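Phthiocerol/phthiodiolone dimycocerosyl transferase (PDB 1Q9J) probably catalyses the final step of phthiocerol dimycocerosate synthesis, transferring mycocerosyl groups from mycocerosic acid synthase onto phthiocerol, phthiodiolone and phenolphthiocerol. Local coordinates at residues A[308-311]-A[312-316]; A[142-145]-A[146-150]; A[275-278]-A[279-282]. All blocks are in the same frame, centred on the assembly; numbering follows the deposited sequence.

Contact 1: residues A[308-311]-A[312-316]; sequences VATL and RADLA
Val308 and Arg312 run side by side on one flank of an α-helix, both side chains pointing the same way. With CG beside its own backbone N (chi1 -68°), Arg312 sends its extended chain back along the preceding turn, and CG passes 3.7 Å from Val308 O. The guanidinium ends flat against the valine: Val308 CG1 lies over one of its faces, 3.4 Å from Arg312 NH1, a van der Waals contact of a methyl with the flat group, not a hydrogen bond.

On another flank Thr310 and Asp314 are also aligned. Here the methyl does the touching, Thr310 CG2 lying 3.7 Å from Asp314 OD2, while the threonine hydroxyl is bonded to the carbonyl of Asp306. A third pair, Leu311 and Leu315, meets more loosely, with CD1 of Leu311 4.3 Å from CG of Leu315.

All three pairs are four residues apart, as successive turns of an α-helix place them; the backbone bonds are sound for Leu315 N to Leu311 O (2.9 Å) and Asp314 N to Thr310 O (3.0 Å), but weak for Arg312 N to Val308 O. Arg312 is exposed and probably important for recognising the carrier-protein domain of the synthase.

Asp314, by contrast, is buried and forms a salt bridge with Arg183. Around this part of helix 300-317, Leu311 packs on strands 260-267 and 285-292, and Leu315 meets Ile320 of helix 319-322.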
loop_
_atom_site.group_PDB
_atom_site.type_symbol
_atom_site.label_atom_id
_atom_site.label_comp_id
_atom_site.label_asym_id
_atom_site.label_seq_id
_atom_site.Cartn_x
_atom_site.Cartn_y
_atom_site.Cartn_z
ATOM N N VAL A 308 -3.966 19.841 1.395
ATOM C CA VAL A 308 -4.969 19.533 0.395
ATOM C C VAL A 308 -4.951 20.493 -0.771
ATOM O O VAL A 308 -5.154 20.092 -1.914
ATOM C CB VAL A 308 -6.385 19.591 0.937
ATOM C CG1 VAL A 308 -7.358 19.344 -0.207
ATOM C CG2 VAL A 308 -6.580 18.581 2.030
ATOM N N ALA A 309 -4.729 21.767 -0.489
ATOM C CA ALA A 309 -4.719 22.748 -1.555
ATOM C C ALA A 309 -3.508 22.536 -2.431
ATOM O O ALA A 309 -3.631 22.469 -3.648
ATOM C CB ALA A 309 -4.722 24.158 -0.975
ATOM N N THR A 310 -2.337 22.399 -1.820
ATOM C CA THR A 310 -1.112 22.194 -2.604
ATOM C C THR A 310 -1.241 21.042 -3.626
ATOM O O THR A 310 -0.709 21.122 -4.726
ATOM C CB THR A 310 0.109 21.913 -1.692
ATOM O OG1 THR A 310 0.294 22.997 -0.767
ATOM C CG2 THR A 310 1.369 21.775 -2.534
ATOM N N LEU A 311 -1.946 19.984 -3.247
ATOM C CA LEU A 311 -2.137 18.864 -4.126
ATOM C C LEU A 311 -2.813 19.346 -5.387
ATOM O O LEU A 311 -2.329 19.145 -6.505
ATOM C CB LEU A 311 -3.012 17.821 -3.460
ATOM C CG LEU A 311 -3.252 16.580 -4.339
ATOM C CD1 LEU A 311 -1.921 16.033 -4.860
ATOM C CD2 LEU A 311 -4.001 15.523 -3.551
ATOM N N ARG A 312 -3.958 19.978 -5.196
ATOM C CA ARG A 312 -4.729 20.520 -6.305
ATOM C C ARG A 312 -3.880 21.434 -7.192
ATOM O O ARG A 312 -4.018 21.414 -8.413
ATOM C CB ARG A 312 -5.947 21.274 -5.758
ATOM C CG ARG A 312 -6.943 20.348 -5.108
ATOM C CD ARG A 312 -8.159 21.080 -4.567
ATOM N NE ARG A 312 -9.216 20.117 -4.253
ATOM C CZ ARG A 312 -9.882 20.071 -3.104
ATOM N NH1 ARG A 312 -9.605 20.943 -2.138
ATOM N NH2 ARG A 312 -10.817 19.143 -2.923
ATOM N N ALA A 313 -2.991 22.222 -6.595
ATOM C CA ALA A 313 -2.160 23.102 -7.408
ATOM C C ALA A 313 -1.220 22.273 -8.279
ATOM O O ALA A 313 -0.995 22.589 -9.449
ATOM C CB ALA A 313 -1.355 24.037 -6.524
ATOM N N ASP A 314 -0.670 21.213 -7.695
ATOM C CA ASP A 314 0.254 20.355 -8.419
ATOM C C ASP A 314 -0.446 19.625 -9.553
ATOM O O ASP A 314 0.086 19.528 -10.666
ATOM C CB ASP A 314 0.917 19.365 -7.460
ATOM C CG ASP A 314 1.903 20.041 -6.534
ATOM O OD1 ASP A 314 2.448 21.094 -6.951
ATOM O OD2 ASP A 314 2.139 19.529 -5.405
ATOM N N LEU A 315 -1.642 19.114 -9.278
ATOM C CA LEU A 315 -2.403 18.431 -10.313
ATOM C C LEU A 315 -2.688 19.412 -11.455
ATOM O O LEU A 315 -2.486 19.104 -12.630
ATOM C CB LEU A 315 -3.727 17.897 -9.756
ATOM C CG LEU A 315 -3.644 16.722 -8.785
ATOM C CD1 LEU A 315 -5.024 16.327 -8.393
ATOM C CD2 LEU A 315 -2.902 15.565 -9.418
ATOM N N ALA A 316 -3.160 20.597 -11.092
ATOM C CA ALA A 316 -3.481 21.633 -12.056
ATOM C C ALA A 316 -2.279 22.051 -12.897
ATOM O O ALA A 316 -2.433 22.464 -14.048
ATOM C CB ALA A 316 -4.059 22.843 -11.332
#

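Contact 2: residues A[142-145]-A[146-150]; sequences RYTD and AVTTG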
loop_
_atom_site.group_PDB
_atom_site.type_symbol
_atom_site.label_atom_id
_atom_site.label_comp_id
_atom_site.label_asym_id
_atom_site.label_seq_id
_atom_site.Cartn_x
_atom_site.Cartn_y
_atom_site.Cartn_z
ATOM N N ARG A 142 -14.461 -14.788 -6.176
ATOM C CA ARG A 142 -14.490 -16.096 -6.811
ATOM C C ARG A 142 -14.757 -17.195 -5.797
ATOM O O ARG A 142 -15.361 -18.214 -6.122
ATOM C CB ARG A 142 -13.172 -16.367 -7.527
ATOM C CG ARG A 142 -12.670 -15.175 -8.324
ATOM C CD ARG A 142 -11.610 -15.572 -9.329
ATOM N NE ARG A 142 -12.227 -15.992 -10.569
ATOM C CZ ARG A 142 -12.038 -15.388 -11.734
ATOM N NH1 ARG A 142 -11.236 -14.336 -11.820
ATOM N NH2 ARG A 142 -12.676 -15.830 -12.814
ATOM N N TYR A 143 -14.299 -17.003 -4.568
ATOM C CA TYR A 143 -14.537 -18.000 -3.539
ATOM C C TYR A 143 -16.039 -18.090 -3.305
ATOM O O TYR A 143 -16.605 -19.176 -3.297
ATOM C CB TYR A 143 -13.832 -17.607 -2.249
ATOM C CG TYR A 143 -14.163 -18.528 -1.105
ATOM C CD1 TYR A 143 -13.712 -19.847 -1.086
ATOM C CD2 TYR A 143 -14.943 -18.086 -0.043
ATOM C CE1 TYR A 143 -14.029 -20.699 -0.025
ATOM C CE2 TYR A 143 -15.265 -18.924 1.017
ATOM C CZ TYR A 143 -14.804 -20.226 1.021
ATOM O OH TYR A 143 -15.102 -21.036 2.086
ATOM N N THR A 144 -16.673 -16.938 -3.110
ATOM C CA THR A 144 -18.114 -16.884 -2.904
ATOM C C THR A 144 -18.831 -17.574 -4.078
ATOM O O THR A 144 -19.797 -18.303 -3.880
ATOM C CB THR A 144 -18.601 -15.419 -2.773
ATOM O OG1 THR A 144 -17.974 -14.809 -1.642
ATOM C CG2 THR A 144 -20.107 -15.362 -2.585
ATOM N N ASP A 145 -18.352 -17.353 -5.299
ATOM C CA ASP A 145 -18.958 -17.988 -6.460
ATOM C C ASP A 145 -18.558 -19.451 -6.516
ATOM O O ASP A 145 -19.191 -20.248 -7.202
ATOM C CB ASP A 145 -18.512 -17.310 -7.761
ATOM C CG ASP A 145 -19.055 -15.903 -7.909
ATOM O OD1 ASP A 145 -20.257 -15.691 -7.628
ATOM O OD2 ASP A 145 -18.279 -15.015 -8.324
ATOM N N ALA A 146 -17.495 -19.801 -5.804
ATOM C CA ALA A 146 -17.004 -21.177 -5.785
ATOM C C ALA A 146 -17.771 -22.028 -4.775
ATOM O O ALA A 146 -17.978 -23.220 -4.990
ATOM C CB ALA A 146 -15.518 -21.188 -5.451
ATOM N N VAL A 147 -18.180 -21.404 -3.673
ATOM C CA VAL A 147 -18.933 -22.085 -2.625
ATOM C C VAL A 147 -20.419 -22.030 -2.970
ATOM O O VAL A 147 -21.130 -23.024 -2.845
ATOM C CB VAL A 147 -18.696 -21.415 -1.240
ATOM C CG1 VAL A 147 -19.709 -21.920 -0.218
ATOM C CG2 VAL A 147 -17.279 -21.707 -0.755
ATOM N N THR A 148 -20.882 -20.863 -3.404
ATOM C CA THR A 148 -22.277 -20.688 -3.777
ATOM C C THR A 148 -22.606 -21.563 -4.975
ATOM O O THR A 148 -23.620 -22.257 -5.002
ATOM C CB THR A 148 -22.568 -19.231 -4.132
ATOM O OG1 THR A 148 -22.479 -18.438 -2.947
ATOM C CG2 THR A 148 -23.948 -19.090 -4.727
ATOM N N THR A 149 -21.730 -21.531 -5.965
ATOM C CA THR A 149 -21.911 -22.320 -7.168
ATOM C C THR A 149 -20.715 -23.251 -7.256
ATOM O O THR A 149 -19.768 -23.125 -6.481
ATOM C CB THR A 149 -21.932 -21.421 -8.399
ATOM O OG1 THR A 149 -22.803 -20.311 -8.150
ATOM C CG2 THR A 149 -22.413 -22.195 -9.610
ATOM N N GLY A 150 -20.749 -24.188 -8.192
ATOM C CA GLY A 150 -19.626 -25.093 -8.329
ATOM C C GLY A 150 -18.541 -24.456 -9.177
ATOM O O GLY A 150 -17.457 -25.016 -9.346
#
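The carbonyl oxygen of Thr144 is gripped twice by Thr148: by its backbone N at 2.8 Å and, more weakly, by its hydroxyl OG1, also at 2.8 Å. The amide donor is tilted 30° from the carbonyl plane. Thr148 OG1 stands beside its own backbone N (chi1 -69°), which turns the hydroxyl back over the preceding turn of the helix. The two threonines lie side by side, and CG2 of Thr144 is 3.9 Å from OG1 of Thr148.

One residue earlier, Tyr143 O takes the amide of Val147 at 2.8 Å, with a weak second bond from Ala146 N. Ala146 N also reaches Arg142 O weakly, so it is shared between two carbonyls. Thr149 N to Asp145 O, at 3.1 Å, comes from well above the carbonyl plane and misses the lone-pair directions.

Over the tyrosine ring a CH-π contact forms. Val147 CG2 sits 3.7 Å from the centroid of the Tyr143 ring, 26° off its normal and displaced to the hydroxyl end, where Tyr143 CZ is the nearest atom. The valine methyl thus reaches the ring slantwise, over its face.

Tyr143 OH is bonded to Asp35 N, fixing the far end of the ring, and Asp145 forms a salt bridge with Arg354. Helix 129-148 begins directly after Asp128 of the HHxxxD motif characteristic of this acyltransferase superfamily, but this part of it is remote from that site. The chemistry is consistent with a helix end where i to i+4 bonds persist, a threonine hydroxyl adds a weak second donor to one carbonyl, and a methyl covers one ring face; the weak, shared bonds of Ala146 N should not be pressed at this resolution.

Contact 3: residues A[275-278]-A[279-282]; sequences PVAP and TEAT
Ala277 and Glu280 close a type I β-turn in the loop between strands 260-267 and 285-292. The evidence is the bond from Glu280 N to Ala277 O at 2.8 Å together with the backbone angles of the two central residues, Pro278 and Thr279, which are those of a type I turn. In this bond the Glu280 N donor stands 58° out of the carbonyl plane.

The dense side of the contact is formed by Val276, Glu280 and Ala281. Glu280 has CG anti to its backbone N (chi1 168°) and runs extended from there, crossing the valine side chain at about a right angle; its CG lies 3.5 Å from Val276 CG1. The carboxylate end is less certain. OE1 is modelled near Ala277 N in the position of a hydrogen bond, but it also crowds Val276 CA, so the detail of that bond is doubtful. Val276 and Ala281 are both buried and both touch Val167 of helix 164-170.

The opposite character appears at Pro275 and Ala277, which are exposed. Ala277 CB makes only loose contact, 3.9 Å from Glu280 CB, and the Pro275 ring stays clear of the residues of 279-282. Pro278 and Thr279, at the corner, are partly exposed and instead meet helix 129-148 through Val134, while Arg269 binds Pro278 O and Thr279 OG1 is bonded to Gln158.

The turn lies near the probable active site: the Ala281 side chain is about 6 Å from that of Asp128, thought to organise that site. Beside the extended glutamate chain, the CB of Ala281 rests 4.0 Å from the CG1 methyl of Val276.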
loop_
_atom_site.group_PDB
_atom_site.type_symbol
_atom_site.label_atom_id
_atom_site.label_comp_id
_atom_site.label_asym_id
_atom_site.label_seq_id
_atom_site.Cartn_x
_atom_site.Cartn_y
_atom_site.Cartn_z
ATOM N N PRO A 275 -8.239 7.058 -18.576
ATOM C CA PRO A 275 -8.044 6.408 -17.286
ATOM C C PRO A 275 -7.401 5.046 -17.458
ATOM O O PRO A 275 -7.477 4.442 -18.527
ATOM C CB PRO A 275 -9.462 6.343 -16.709
ATOM C CG PRO A 275 -10.348 6.490 -17.908
ATOM C CD PRO A 275 -9.627 7.503 -18.726
ATOM N N VAL A 276 -6.732 4.592 -16.412
ATOM C CA VAL A 276 -6.067 3.311 -16.409
ATOM C C VAL A 276 -6.806 2.490 -15.388
ATOM O O VAL A 276 -7.281 3.041 -14.383
ATOM C CB VAL A 276 -4.611 3.470 -16.000
ATOM C CG1 VAL A 276 -3.943 2.121 -15.959
ATOM C CG2 VAL A 276 -3.907 4.404 -16.990
ATOM N N ALA A 277 -6.982 1.201 -15.643
ATOM C CA ALA A 277 -7.695 0.386 -14.664
ATOM C C ALA A 277 -6.728 -0.177 -13.638
ATOM O O ALA A 277 -5.540 -0.332 -13.905
ATOM C CB ALA A 277 -8.429 -0.721 -15.361
ATOM N N PRO A 278 -7.222 -0.488 -12.443
ATOM C CA PRO A 278 -6.350 -1.023 -11.406
ATOM C C PRO A 278 -5.365 -2.141 -11.766
ATOM O O PRO A 278 -4.212 -2.092 -11.342
ATOM C CB PRO A 278 -7.335 -1.399 -10.296
ATOM C CG PRO A 278 -8.611 -1.622 -11.038
ATOM C CD PRO A 278 -8.621 -0.512 -12.011
ATOM N N THR A 279 -5.776 -3.139 -12.542
ATOM C CA THR A 279 -4.834 -4.216 -12.887
ATOM C C THR A 279 -4.192 -3.947 -14.230
ATOM O O THR A 279 -3.397 -4.745 -14.719
ATOM C CB THR A 279 -5.505 -5.582 -13.009
ATOM O OG1 THR A 279 -6.146 -5.668 -14.283
ATOM C CG2 THR A 279 -6.525 -5.780 -11.917
ATOM N N GLU A 280 -4.554 -2.827 -14.837
ATOM C CA GLU A 280 -3.987 -2.487 -16.131
ATOM C C GLU A 280 -2.510 -2.113 -15.975
ATOM O O GLU A 280 -1.682 -2.370 -16.862
ATOM C CB GLU A 280 -4.804 -1.367 -16.767
ATOM C CG GLU A 280 -4.162 -0.726 -17.968
ATOM C CD GLU A 280 -5.013 0.383 -18.569
ATOM O OE1 GLU A 280 -5.943 0.883 -17.882
ATOM O OE2 GLU A 280 -4.735 0.765 -19.733
ATOM N N ALA A 281 -2.183 -1.512 -14.837
ATOM C CA ALA A 281 -0.799 -1.158 -14.541
ATOM C C ALA A 281 -0.325 -1.832 -13.242
ATOM O O ALA A 281 -1.129 -2.169 -12.358
ATOM C CB ALA A 281 -0.649 0.360 -14.420
ATOM N N THR A 282 0.990 -2.010 -13.141
ATOM C CA THR A 282 1.634 -2.614 -11.976
ATOM C C THR A 282 1.537 -1.659 -10.805
ATOM O O THR A 282 0.839 -1.883 -9.815
ATOM C CB THR A 282 3.129 -2.852 -12.242
ATOM O OG1 THR A 282 3.297 -3.970 -13.118
ATOM C CG2 THR A 282 3.837 -3.132 -10.964
#

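The three contacts are separate, with nearest atoms at least about 10 Å apart, and all are local. Contacts 1 and 2 each lie within one helix, 300-317 and 129-148; contact 3 is a turn in a loop. Contact 3 is closest to the middle of the chain, about 15 Å from its centre, whereas contact 1 is a surface contact and contact 2, partly buried, is the most peripheral at about 28 Å. Helix 129-148 connects two of them: its start is touched by the turn of contact 3, its C-terminal part forms contact 2. Contact 1 rests on i to i+4 bonds, one of them weak; contact 2 adds weak second donors to such bonds; contact 3 has one sound turn bond.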